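Side-chain contacts in octenoyl-CoA reductase/carboxylase (PDB 4A0S), which probably uses NADPH to reduce and carboxylate 2-octenoyl-CoA, supplying an extender unit for polyketide biosynthesis: residues L225-S230 with G320-V325; G231-Y236 with F311-R316; D426-A429 with R435-P438. All coordinates share one frame; numbering follows the deposited sequence.

How the contacts relate
Contacts 1 and 2 both reach the same Rossmann-type parallel sheet, in which strands 223-226 and 309-312 are neighbours, and their centres lie about 9 Å apart. Contact 1 packs the first strand against helix 316-325, while contact 2 joins the second strand to helix 232-243 and the loop before it, where NADP is gripped. A polar thread ties the two together: Ser-322 OG of contact 1 lies 2.5 Å from Glu-312 OE2 of contact 2, probably as a hydrogen bond. Both contacts touch NADP. Contact 3 lies far along the chain, near its C-terminal end, with its centre about 25 Å from that of contact 2 and about 31 Å from that of contact 1, away from the cofactor.

Contact 1 of 3, residues L225-S230 with G320-V325; sequences LIWGAS and GLSVIV. With NAP (NADP nicotinamide-adenine-dinucleotide phosphate), chain F.
Leu-225 on strand 223-226 and Trp-227 just after its end reach across to Leu-321, Ser-322 and Val-325 of helix 316-325. The side chain of Trp-227 can be followed outward from CB, which packs against Thr-314; CG, anti to the carbonyl carbon (chi1 -69°), sends the ring toward the helix. On the five-membered ring CD1 lies 3.4 Å from Ser-322 OG, and NE1 gives the same oxygen a short but strongly bent, weak hydrogen bond (NE1 to OG 2.6 Å, N-H...O angle 122°). On the six-membered ring CZ2 comes to 4.1 Å from Leu-321 CB, and CH2 meets Leu-321 CD1 at 4.0 Å. Nearby, Leu-225 CD2 touches Val-325 CG1 at 3.7 Å, branched methyls crossing at about a right angle to fill the strand-to-helix packing of a Rossmann fold. In the adjoining turn Gly-228 CA lies 3.3 Å from NADP O2B. Tryptophan suits its site because it packs against Val-251, Val-310 and Ile-277 while carrying one N-H. Serine offers a small hydroxyl that also bonds to Glu-312 and Thr-318 O. The bent indole bond is thus a minor partner of a hydroxyl whose stronger partner is Glu-312.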
loop_
_atom_site.group_PDB
_atom_site.type_symbol
_atom_site.label_atom_id
_atom_site.label_comp_id
_atom_site.label_asym_id
_atom_site.label_seq_id
_atom_site.Cartn_x
_atom_site.Cartn_y
_atom_site.Cartn_z
ATOM N N LEU A 225 13.385 -15.611 -5.544
ATOM C CA LEU A 225 14.717 -16.150 -5.520
ATOM C C LEU A 225 15.203 -16.063 -4.099
ATOM O O LEU A 225 15.200 -14.992 -3.496
ATOM C CB LEU A 225 15.629 -15.349 -6.423
ATOM C CG LEU A 225 17.051 -15.884 -6.560
ATOM C CD1 LEU A 225 17.044 -17.180 -7.355
ATOM C CD2 LEU A 225 17.907 -14.847 -7.234
ATOM N N ILE A 226 15.604 -17.193 -3.548
ATOM C CA ILE A 226 15.967 -17.226 -2.157
ATOM C C ILE A 226 17.442 -17.560 -2.068
ATOM O O ILE A 226 17.848 -18.677 -2.366
ATOM C CB ILE A 226 15.138 -18.264 -1.388
ATOM C CG1 ILE A 226 13.643 -17.955 -1.556
ATOM C CG2 ILE A 226 15.550 -18.284 0.099
ATOM C CD1 ILE A 226 12.740 -19.082 -1.244
ATOM N N TRP A 227 18.233 -16.579 -1.660
ATOM C CA TRP A 227 19.635 -16.807 -1.356
ATOM C C TRP A 227 19.815 -17.595 -0.071
ATOM O O TRP A 227 18.927 -17.608 0.789
ATOM C CB TRP A 227 20.348 -15.480 -1.218
ATOM C CG TRP A 227 20.472 -14.763 -2.489
ATOM C CD1 TRP A 227 19.759 -13.664 -2.886
ATOM C CD2 TRP A 227 21.351 -15.083 -3.562
ATOM N NE1 TRP A 227 20.144 -13.280 -4.134
ATOM C CE2 TRP A 227 21.129 -14.125 -4.576
ATOM C CE3 TRP A 227 22.322 -16.076 -3.766
ATOM C CZ2 TRP A 227 21.839 -14.131 -5.784
ATOM C CZ3 TRP A 227 23.026 -16.085 -4.962
ATOM C CH2 TRP A 227 22.782 -15.115 -5.957
ATOM N N GLY A 228 20.982 -18.228 0.068
ATOM C CA GLY A 228 21.304 -18.982 1.278
ATOM C C GLY A 228 20.098 -19.768 1.734
ATOM O O GLY A 228 19.736 -19.745 2.918
ATOM N N ALA A 229 19.481 -20.471 0.782
ATOM C CA ALA A 229 18.116 -20.961 0.957
ATOM C C ALA A 229 17.966 -22.098 1.964
ATOM O O ALA A 229 16.887 -22.308 2.491
ATOM C CB ALA A 229 17.520 -21.361 -0.380
ATOM N N SER A 230 19.036 -22.843 2.211
ATOM C CA SER A 230 18.941 -24.015 3.088
ATOM C C SER A 230 19.114 -23.664 4.559
ATOM O O SER A 230 18.871 -24.509 5.442
ATOM C CB SER A 230 19.988 -25.068 2.697
ATOM O OG SER A 230 21.285 -24.580 2.977
ATOM N N GLY A 320 24.571 -7.341 -5.477
ATOM C CA GLY A 320 24.635 -6.750 -6.801
ATOM C C GLY A 320 23.889 -7.626 -7.771
ATOM O O GLY A 320 23.182 -7.136 -8.643
ATOM N N LEU A 321 24.033 -8.936 -7.597
ATOM C CA LEU A 321 23.288 -9.905 -8.398
ATOM C C LEU A 321 21.789 -9.757 -8.141
ATOM O O LEU A 321 21.004 -9.705 -9.078
ATOM C CB LEU A 321 23.741 -11.324 -8.066
ATOM C CG LEU A 321 25.244 -11.564 -8.239
ATOM C CD1 LEU A 321 25.679 -12.824 -7.493
ATOM C CD2 LEU A 321 25.533 -11.673 -9.708
ATOM N N SER A 322 21.420 -9.664 -6.862
ATOM C CA SER A 322 20.018 -9.581 -6.440
ATOM C C SER A 322 19.327 -8.410 -7.115
ATOM O O SER A 322 18.206 -8.555 -7.609
ATOM C CB SER A 322 19.920 -9.455 -4.927
ATOM O OG SER A 322 20.368 -10.648 -4.327
ATOM N N VAL A 323 20.015 -7.272 -7.167
ATOM C CA VAL A 323 19.503 -6.089 -7.854
ATOM C C VAL A 323 19.323 -6.339 -9.351
ATOM O O VAL A 323 18.327 -5.931 -9.946
ATOM C CB VAL A 323 20.405 -4.846 -7.621
ATOM C CG1 VAL A 323 19.962 -3.708 -8.494
ATOM C CG2 VAL A 323 20.315 -4.415 -6.187
ATOM N N ILE A 324 20.272 -7.032 -9.954
ATOM C CA ILE A 324 20.210 -7.250 -11.396
ATOM C C ILE A 324 19.110 -8.237 -11.764
ATOM O O ILE A 324 18.340 -8.010 -12.705
ATOM C CB ILE A 324 21.570 -7.723 -11.946
ATOM C CG1 ILE A 324 22.579 -6.572 -11.840
ATOM C CG2 ILE A 324 21.421 -8.187 -13.412
ATOM C CD1 ILE A 324 24.006 -7.008 -11.937
ATOM N N VAL A 325 19.027 -9.309 -10.983
ATOM C CA VAL A 325 18.167 -10.443 -11.303
ATOM C C VAL A 325 16.674 -10.168 -11.120
ATOM O O VAL A 325 15.857 -10.718 -11.838
ATOM C CB VAL A 325 18.604 -11.684 -10.515
ATOM C CG1 VAL A 325 18.102 -11.630 -9.069
ATOM C CG2 VAL A 325 18.169 -12.925 -11.202
HETATM P PA NAP F . 22.110 -19.557 8.452
HETATM O O1A NAP F . 21.068 -20.569 9.058
HETATM O O2A NAP F . 23.558 -19.841 8.720
HETATM O O5B NAP F . 21.876 -19.574 6.932
HETATM C C5B NAP F . 22.600 -18.634 6.163
HETATM C C4B NAP F . 22.716 -19.217 4.764
HETATM O O4B NAP F . 23.410 -18.227 3.992
HETATM C C3B NAP F . 23.556 -20.511 4.712
HETATM O O3B NAP F . 22.657 -21.539 4.350
HETATM C C2B NAP F . 24.483 -20.314 3.522
HETATM O O2B NAP F . 23.883 -20.738 2.299
HETATM C C1B NAP F . 24.661 -18.840 3.443
HETATM N N9A NAP F . 25.775 -18.463 4.350
HETATM C C8A NAP F . 26.156 -19.024 5.509
HETATM N N7A NAP F . 27.189 -18.351 6.034
HETATM C C5A NAP F . 27.445 -17.363 5.189
HETATM C C6A NAP F . 28.399 -16.376 5.184
HETATM N N6A NAP F . 29.260 -16.281 6.197
HETATM N N1A NAP F . 28.405 -15.517 4.177
HETATM C C2A NAP F . 27.518 -15.593 3.189
HETATM N N3A NAP F . 26.604 -16.538 3.140
HETATM C C4A NAP F . 26.556 -17.426 4.136
HETATM O O3 NAP F . 21.791 -18.066 8.940
HETATM P PN NAP F . 20.327 -17.404 8.869
HETATM O O1N NAP F . 19.757 -17.711 10.299
HETATM O O2N NAP F . 19.518 -17.819 7.668
HETATM O O5D NAP F . 20.793 -15.878 8.823
HETATM C C5D NAP F . 21.376 -15.460 7.593
HETATM C C4D NAP F . 21.692 -14.004 7.781
HETATM O O4D NAP F . 20.418 -13.346 8.104
HETATM C C3D NAP F . 22.605 -13.732 8.978
HETATM O O3D NAP F . 23.463 -12.674 8.501
HETATM C C2D NAP F . 21.668 -13.240 10.060
HETATM O O2D NAP F . 22.337 -12.349 10.982
HETATM C C1D NAP F . 20.731 -12.426 9.188
HETATM N N1N NAP F . 19.447 -12.438 9.848
HETATM C C2N NAP F . 18.817 -11.222 10.005
HETATM C C3N NAP F . 17.599 -11.257 10.622
HETATM C C7N NAP F . 16.932 -9.949 10.802
HETATM O O7N NAP F . 17.392 -8.908 10.323
HETATM N N7N NAP F . 15.862 -10.033 11.546
HETATM C C4N NAP F . 17.012 -12.444 11.070
HETATM C C5N NAP F . 17.628 -13.673 10.906
HETATM C C6N NAP F . 18.863 -13.667 10.277
HETATM P P2B NAP F . 24.907 -20.957 1.076
HETATM O O1X NAP F . 23.892 -21.840 0.157
HETATM O O2X NAP F . 25.248 -19.558 0.354
HETATM O O3X NAP F . 26.040 -21.694 1.749
#

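Contact 2 of 3, residues G231-Y236 with F311-R316; sequences GGLGSY and FEHTGR. With NAP (NADP nicotinamide-adenine-dinucleotide phosphate), chain F.
A methyl group of Leu-233 rests on the face of the His-313 imidazole while touching the cofactor as well. The setting is the glycine-rich turn and first helix of a Rossmann fold, packed beside the end of strand 309-312. Leu-233 CD1 lies 3.7 Å from His-313 CG, in a CH-pi contact 26° off the ring normal, and the same methyl is 3.2 Å from NADP O4D. With CG of His-313 set between its backbone N and carbonyl carbon (chi1 54°), the ring places ND1 3.5 Å from NADP C5D of the nicotinamide ribose and CE1 beside the adenosine ribose. His-313 NE2 is hydrogen-bonded to Trp-227 O, which should fix the rotation of the imidazole. One step back in the side chain, Leu-233 CB meets Phe-311 CE1 at 3.8 Å, coming in at the edge of the phenyl ring near its plane. Leucine therefore suits its place, bridging two aromatic rings and the nicotinamide, with CD2 3.6 Å from NADP C5N.

Its backbone serves the pyrophosphate: Leu-233 N donates to NADP O2N at 2.8 Å in a nearly straight bond (170°). Gly-232 N donates to NADP O1A at 2.7 Å. Gly-231 and Gly-232 let the phosphates lie close, where a side chain would run into the cofactor. At the start of the helix Gly-231 O accepts from opposite faces of its plane, from Ser-235 N and from Ser-235 OG, the hydroxyl at 2.6 Å standing above the carbonyl plane.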
loop_
_atom_site.group_PDB
_atom_site.type_symbol
_atom_site.label_atom_id
_atom_site.label_comp_id
_atom_site.label_asym_id
_atom_site.label_seq_id
_atom_site.Cartn_x
_atom_site.Cartn_y
_atom_site.Cartn_z
ATOM N N GLY A 231 19.521 -22.422 4.827
ATOM C CA GLY A 231 19.727 -21.967 6.210
ATOM C C GLY A 231 18.440 -21.642 6.946
ATOM O O GLY A 231 17.359 -21.977 6.479
ATOM N N GLY A 232 18.574 -20.997 8.108
ATOM C CA GLY A 232 17.447 -20.690 8.971
ATOM C C GLY A 232 16.408 -19.824 8.275
ATOM O O GLY A 232 15.238 -20.178 8.215
ATOM N N LEU A 233 16.834 -18.705 7.714
ATOM C CA LEU A 233 15.910 -17.849 6.991
ATOM C C LEU A 233 15.336 -18.502 5.754
ATOM O O LEU A 233 14.117 -18.462 5.534
ATOM C CB LEU A 233 16.593 -16.568 6.551
ATOM C CG LEU A 233 16.874 -15.541 7.627
ATOM C CD1 LEU A 233 17.687 -14.441 6.971
ATOM C CD2 LEU A 233 15.549 -15.024 8.236
ATOM N N GLY A 234 16.214 -19.083 4.941
ATOM C CA GLY A 234 15.795 -19.650 3.654
ATOM C C GLY A 234 14.818 -20.778 3.864
ATOM O O GLY A 234 13.848 -20.929 3.122
ATOM N N SER A 235 15.054 -21.572 4.900
ATOM C CA SER A 235 14.213 -22.719 5.173
ATOM C C SER A 235 12.791 -22.318 5.471
ATOM O O SER A 235 11.866 -23.097 5.244
ATOM C CB SER A 235 14.771 -23.531 6.329
ATOM O OG SER A 235 15.973 -24.164 5.923
ATOM N N TYR A 236 12.606 -21.116 5.987
ATOM C CA TYR A 236 11.241 -20.610 6.176
ATOM C C TYR A 236 10.743 -19.831 4.994
ATOM O O TYR A 236 9.570 -19.950 4.634
ATOM C CB TYR A 236 11.132 -19.786 7.445
ATOM C CG TYR A 236 11.318 -20.653 8.652
ATOM C CD1 TYR A 236 10.373 -21.627 8.983
ATOM C CD2 TYR A 236 12.447 -20.522 9.457
ATOM C CE1 TYR A 236 10.550 -22.455 10.105
ATOM C CE2 TYR A 236 12.637 -21.337 10.572
ATOM C CZ TYR A 236 11.689 -22.299 10.882
ATOM O OH TYR A 236 11.863 -23.096 11.980
ATOM N N PHE A 311 15.114 -12.674 -2.126
ATOM C CA PHE A 311 15.200 -12.786 -0.688
ATOM C C PHE A 311 16.681 -12.760 -0.347
ATOM O O PHE A 311 17.411 -13.728 -0.570
ATOM C CB PHE A 311 14.538 -14.093 -0.266
ATOM C CG PHE A 311 14.442 -14.286 1.216
ATOM C CD1 PHE A 311 15.461 -14.921 1.912
ATOM C CD2 PHE A 311 13.318 -13.865 1.906
ATOM C CE1 PHE A 311 15.371 -15.111 3.295
ATOM C CE2 PHE A 311 13.204 -14.065 3.275
ATOM C CZ PHE A 311 14.247 -14.681 3.974
ATOM N N GLU A 312 17.125 -11.601 0.130
ATOM C CA GLU A 312 18.515 -11.362 0.451
ATOM C C GLU A 312 18.847 -11.468 1.924
ATOM O O GLU A 312 18.008 -11.244 2.790
ATOM C CB GLU A 312 18.919 -9.976 -0.036
ATOM C CG GLU A 312 19.612 -10.008 -1.339
ATOM C CD GLU A 312 21.049 -10.455 -1.201
ATOM O OE1 GLU A 312 21.545 -10.533 -0.067
ATOM O OE2 GLU A 312 21.684 -10.704 -2.231
ATOM N N HIS A 313 20.103 -11.799 2.195
ATOM C CA HIS A 313 20.648 -11.785 3.546
ATOM C C HIS A 313 22.100 -12.227 3.471
ATOM O O HIS A 313 22.862 -12.038 4.402
ATOM C CB HIS A 313 19.874 -12.718 4.452
ATOM C CG HIS A 313 19.773 -14.108 3.923
ATOM N ND1 HIS A 313 20.696 -15.089 4.220
ATOM C CD2 HIS A 313 18.847 -14.689 3.124
ATOM C CE1 HIS A 313 20.339 -16.215 3.628
ATOM N NE2 HIS A 313 19.223 -15.996 2.956
ATOM N N THR A 314 22.457 -12.815 2.333
ATOM C CA THR A 314 23.802 -13.312 2.102
ATOM C C THR A 314 24.768 -12.163 1.959
ATOM O O THR A 314 25.937 -12.319 2.263
ATOM C CB THR A 314 23.872 -14.196 0.861
ATOM O OG1 THR A 314 22.888 -13.768 -0.091
ATOM C CG2 THR A 314 23.604 -15.634 1.250
ATOM N N GLY A 315 24.280 -11.028 1.468
ATOM C CA GLY A 315 25.009 -9.763 1.583
ATOM C C GLY A 315 25.727 -9.284 0.345
ATOM O O GLY A 315 25.273 -9.518 -0.773
ATOM N N ARG A 316 26.864 -8.629 0.581
ATOM C CA ARG A 316 27.690 -7.970 -0.438
ATOM C C ARG A 316 27.956 -8.841 -1.669
ATOM O O ARG A 316 27.882 -8.384 -2.812
ATOM C CB ARG A 316 28.999 -7.510 0.234
ATOM C CG ARG A 316 30.207 -7.387 -0.645
ATOM C CD ARG A 316 31.316 -6.596 0.033
ATOM N NE ARG A 316 32.311 -6.214 -0.973
ATOM C CZ ARG A 316 32.236 -5.128 -1.742
ATOM N NH1 ARG A 316 31.233 -4.263 -1.614
ATOM N NH2 ARG A 316 33.181 -4.886 -2.633
HETATM P PA NAP F . 22.110 -19.557 8.452
HETATM O O1A NAP F . 21.068 -20.569 9.058
HETATM O O2A NAP F . 23.558 -19.841 8.720
HETATM O O5B NAP F . 21.876 -19.574 6.932
HETATM C C5B NAP F . 22.600 -18.634 6.163
HETATM C C4B NAP F . 22.716 -19.217 4.764
HETATM O O4B NAP F . 23.410 -18.227 3.992
HETATM C C3B NAP F . 23.556 -20.511 4.712
HETATM O O3B NAP F . 22.657 -21.539 4.350
HETATM C C2B NAP F . 24.483 -20.314 3.522
HETATM O O2B NAP F . 23.883 -20.738 2.299
HETATM C C1B NAP F . 24.661 -18.840 3.443
HETATM N N9A NAP F . 25.775 -18.463 4.350
HETATM C C8A NAP F . 26.156 -19.024 5.509
HETATM N N7A NAP F . 27.189 -18.351 6.034
HETATM C C5A NAP F . 27.445 -17.363 5.189
HETATM C C6A NAP F . 28.399 -16.376 5.184
HETATM N N6A NAP F . 29.260 -16.281 6.197
HETATM N N1A NAP F . 28.405 -15.517 4.177
HETATM C C2A NAP F . 27.518 -15.593 3.189
HETATM N N3A NAP F . 26.604 -16.538 3.140
HETATM C C4A NAP F . 26.556 -17.426 4.136
HETATM O O3 NAP F . 21.791 -18.066 8.940
HETATM P PN NAP F . 20.327 -17.404 8.869
HETATM O O1N NAP F . 19.757 -17.711 10.299
HETATM O O2N NAP F . 19.518 -17.819 7.668
HETATM O O5D NAP F . 20.793 -15.878 8.823
HETATM C C5D NAP F . 21.376 -15.460 7.593
HETATM C C4D NAP F . 21.692 -14.004 7.781
HETATM O O4D NAP F . 20.418 -13.346 8.104
HETATM C C3D NAP F . 22.605 -13.732 8.978
HETATM O O3D NAP F . 23.463 -12.674 8.501
HETATM C C2D NAP F . 21.668 -13.240 10.060
HETATM O O2D NAP F . 22.337 -12.349 10.982
HETATM C C1D NAP F . 20.731 -12.426 9.188
HETATM N N1N NAP F . 19.447 -12.438 9.848
HETATM C C2N NAP F . 18.817 -11.222 10.005
HETATM C C3N NAP F . 17.599 -11.257 10.622
HETATM C C7N NAP F . 16.932 -9.949 10.802
HETATM O O7N NAP F . 17.392 -8.908 10.323
HETATM N N7N NAP F . 15.862 -10.033 11.546
HETATM C C4N NAP F . 17.012 -12.444 11.070
HETATM C C5N NAP F . 17.628 -13.673 10.906
HETATM C C6N NAP F . 18.863 -13.667 10.277
HETATM P P2B NAP F . 24.907 -20.957 1.076
HETATM O O1X NAP F . 23.892 -21.840 0.157
HETATM O O2X NAP F . 25.248 -19.558 0.354
HETATM O O3X NAP F . 26.040 -21.694 1.749
#

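Contact 3 of 3, residues D426-A429 with R435-P438; sequences DLRA and RLNP
Arg-428 and Leu-436 meet through van der Waals packing of a methyl over a guanidinium face. Leu-436 CD1 sits over one face of the group, 3.5 Å from Arg-428 NH1, and is also 3.8 Å from Arg-428 CG, so a single methyl touches both the aliphatic stem at CG and the flat charged end. The two side chains cross obliquely. Arg-428 reaches this far because CG is anti to the backbone N (chi1 -179°) and the chain runs extended to NE. Leucine fits here, since a methyl can cover a guanidinium face while the in-plane N-H groups remain available to acceptors.

The second kind of contact is a close approach of two donors without a bond: Arg-428 NH2 and Asn-437 ND2 lie 3.9 Å apart, with the guanidinium and amide planes 63° to each other. Asn-437 ND2 turns back to Glu-433 O, its strongest partner, and both donors share Glu-195 OE2, consistent with their closeness: Arg-428 NH2 forms a salt bridge with it and Asn-437 ND2 a hydrogen bond.

Further polar bonds complete the group. Arg-428 NH2 also has a salt bridge to Glu-433, and NH1 bonds to His-190 O. The contact thus joins helix 425-431 to the short, weakly bonded helix 433-436 and the residue after it, and Glu-195 ties both to helix 193-197.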
loop_
_atom_site.group_PDB
_atom_site.type_symbol
_atom_site.label_atom_id
_atom_site.label_comp_id
_atom_site.label_asym_id
_atom_site.label_seq_id
_atom_site.Cartn_x
_atom_site.Cartn_y
_atom_site.Cartn_z
ATOM N N ASP A 426 -2.508 -35.194 18.985
ATOM C CA ASP A 426 -3.446 -35.531 17.903
ATOM C C ASP A 426 -3.173 -34.719 16.664
ATOM O O ASP A 426 -3.082 -35.256 15.559
ATOM C CB ASP A 426 -4.889 -35.315 18.336
ATOM C CG ASP A 426 -5.357 -36.372 19.314
ATOM O OD1 ASP A 426 -4.537 -37.213 19.746
ATOM O OD2 ASP A 426 -6.545 -36.337 19.672
ATOM N N LEU A 427 -3.039 -33.416 16.851
ATOM C CA LEU A 427 -2.654 -32.558 15.753
ATOM C C LEU A 427 -1.306 -33.014 15.247
ATOM O O LEU A 427 -1.117 -33.172 14.041
ATOM C CB LEU A 427 -2.566 -31.113 16.201
ATOM C CG LEU A 427 -2.189 -30.135 15.095
ATOM C CD1 LEU A 427 -3.145 -30.304 13.932
ATOM C CD2 LEU A 427 -2.231 -28.714 15.646
ATOM N N ARG A 428 -0.372 -33.243 16.161
ATOM C CA ARG A 428 0.941 -33.674 15.727
ATOM C C ARG A 428 0.834 -34.923 14.838
ATOM O O ARG A 428 1.403 -34.962 13.756
ATOM C CB ARG A 428 1.875 -33.904 16.899
ATOM C CG ARG A 428 3.256 -34.318 16.474
ATOM C CD ARG A 428 4.132 -34.484 17.676
ATOM N NE ARG A 428 5.503 -34.714 17.276
ATOM C CZ ARG A 428 6.348 -33.752 16.924
ATOM N NH1 ARG A 428 5.965 -32.481 16.937
ATOM N NH2 ARG A 428 7.579 -34.074 16.566
ATOM N N ALA A 429 0.069 -35.913 15.291
ATOM C CA ALA A 429 -0.163 -37.136 14.531
ATOM C C ALA A 429 -0.784 -36.844 13.154
ATOM O O ALA A 429 -0.358 -37.416 12.143
ATOM C CB ALA A 429 -1.058 -38.080 15.331
ATOM N N ARG A 435 6.473 -34.724 8.413
ATOM C CA ARG A 435 6.106 -33.464 7.789
ATOM C C ARG A 435 6.635 -32.309 8.639
ATOM O O ARG A 435 7.061 -31.285 8.110
ATOM C CB ARG A 435 4.592 -33.344 7.589
ATOM C CG ARG A 435 4.090 -31.867 7.518
ATOM C CD ARG A 435 3.058 -31.603 6.436
ATOM N NE ARG A 435 2.738 -30.170 6.314
ATOM C CZ ARG A 435 3.517 -29.256 5.726
ATOM N NH1 ARG A 435 4.699 -29.591 5.209
ATOM N NH2 ARG A 435 3.118 -27.992 5.659
ATOM N N LEU A 436 6.600 -32.485 9.955
ATOM C CA LEU A 436 7.044 -31.455 10.875
ATOM C C LEU A 436 8.556 -31.332 10.938
ATOM O O LEU A 436 9.068 -30.330 11.406
ATOM C CB LEU A 436 6.489 -31.701 12.273
ATOM C CG LEU A 436 4.976 -31.557 12.380
ATOM C CD1 LEU A 436 4.519 -32.023 13.730
ATOM C CD2 LEU A 436 4.545 -30.101 12.116
ATOM N N ASN A 437 9.277 -32.339 10.465
ATOM C CA ASN A 437 10.735 -32.287 10.521
ATOM C C ASN A 437 11.349 -32.663 9.203
ATOM O O ASN A 437 12.067 -33.659 9.141
ATOM C CB ASN A 437 11.265 -33.225 11.603
ATOM C CG ASN A 437 10.923 -32.753 12.986
ATOM O OD1 ASN A 437 11.657 -31.964 13.575
ATOM N ND2 ASN A 437 9.815 -33.237 13.518
ATOM N N PRO A 438 11.087 -31.859 8.146
ATOM C CA PRO A 438 11.621 -32.144 6.824
ATOM C C PRO A 438 13.139 -32.215 6.833
ATOM O O PRO A 438 13.735 -32.965 6.057
ATOM C CB PRO A 438 11.158 -30.946 5.994
ATOM C CG PRO A 438 10.847 -29.877 6.989
ATOM C CD PRO A 438 10.298 -30.616 8.154
#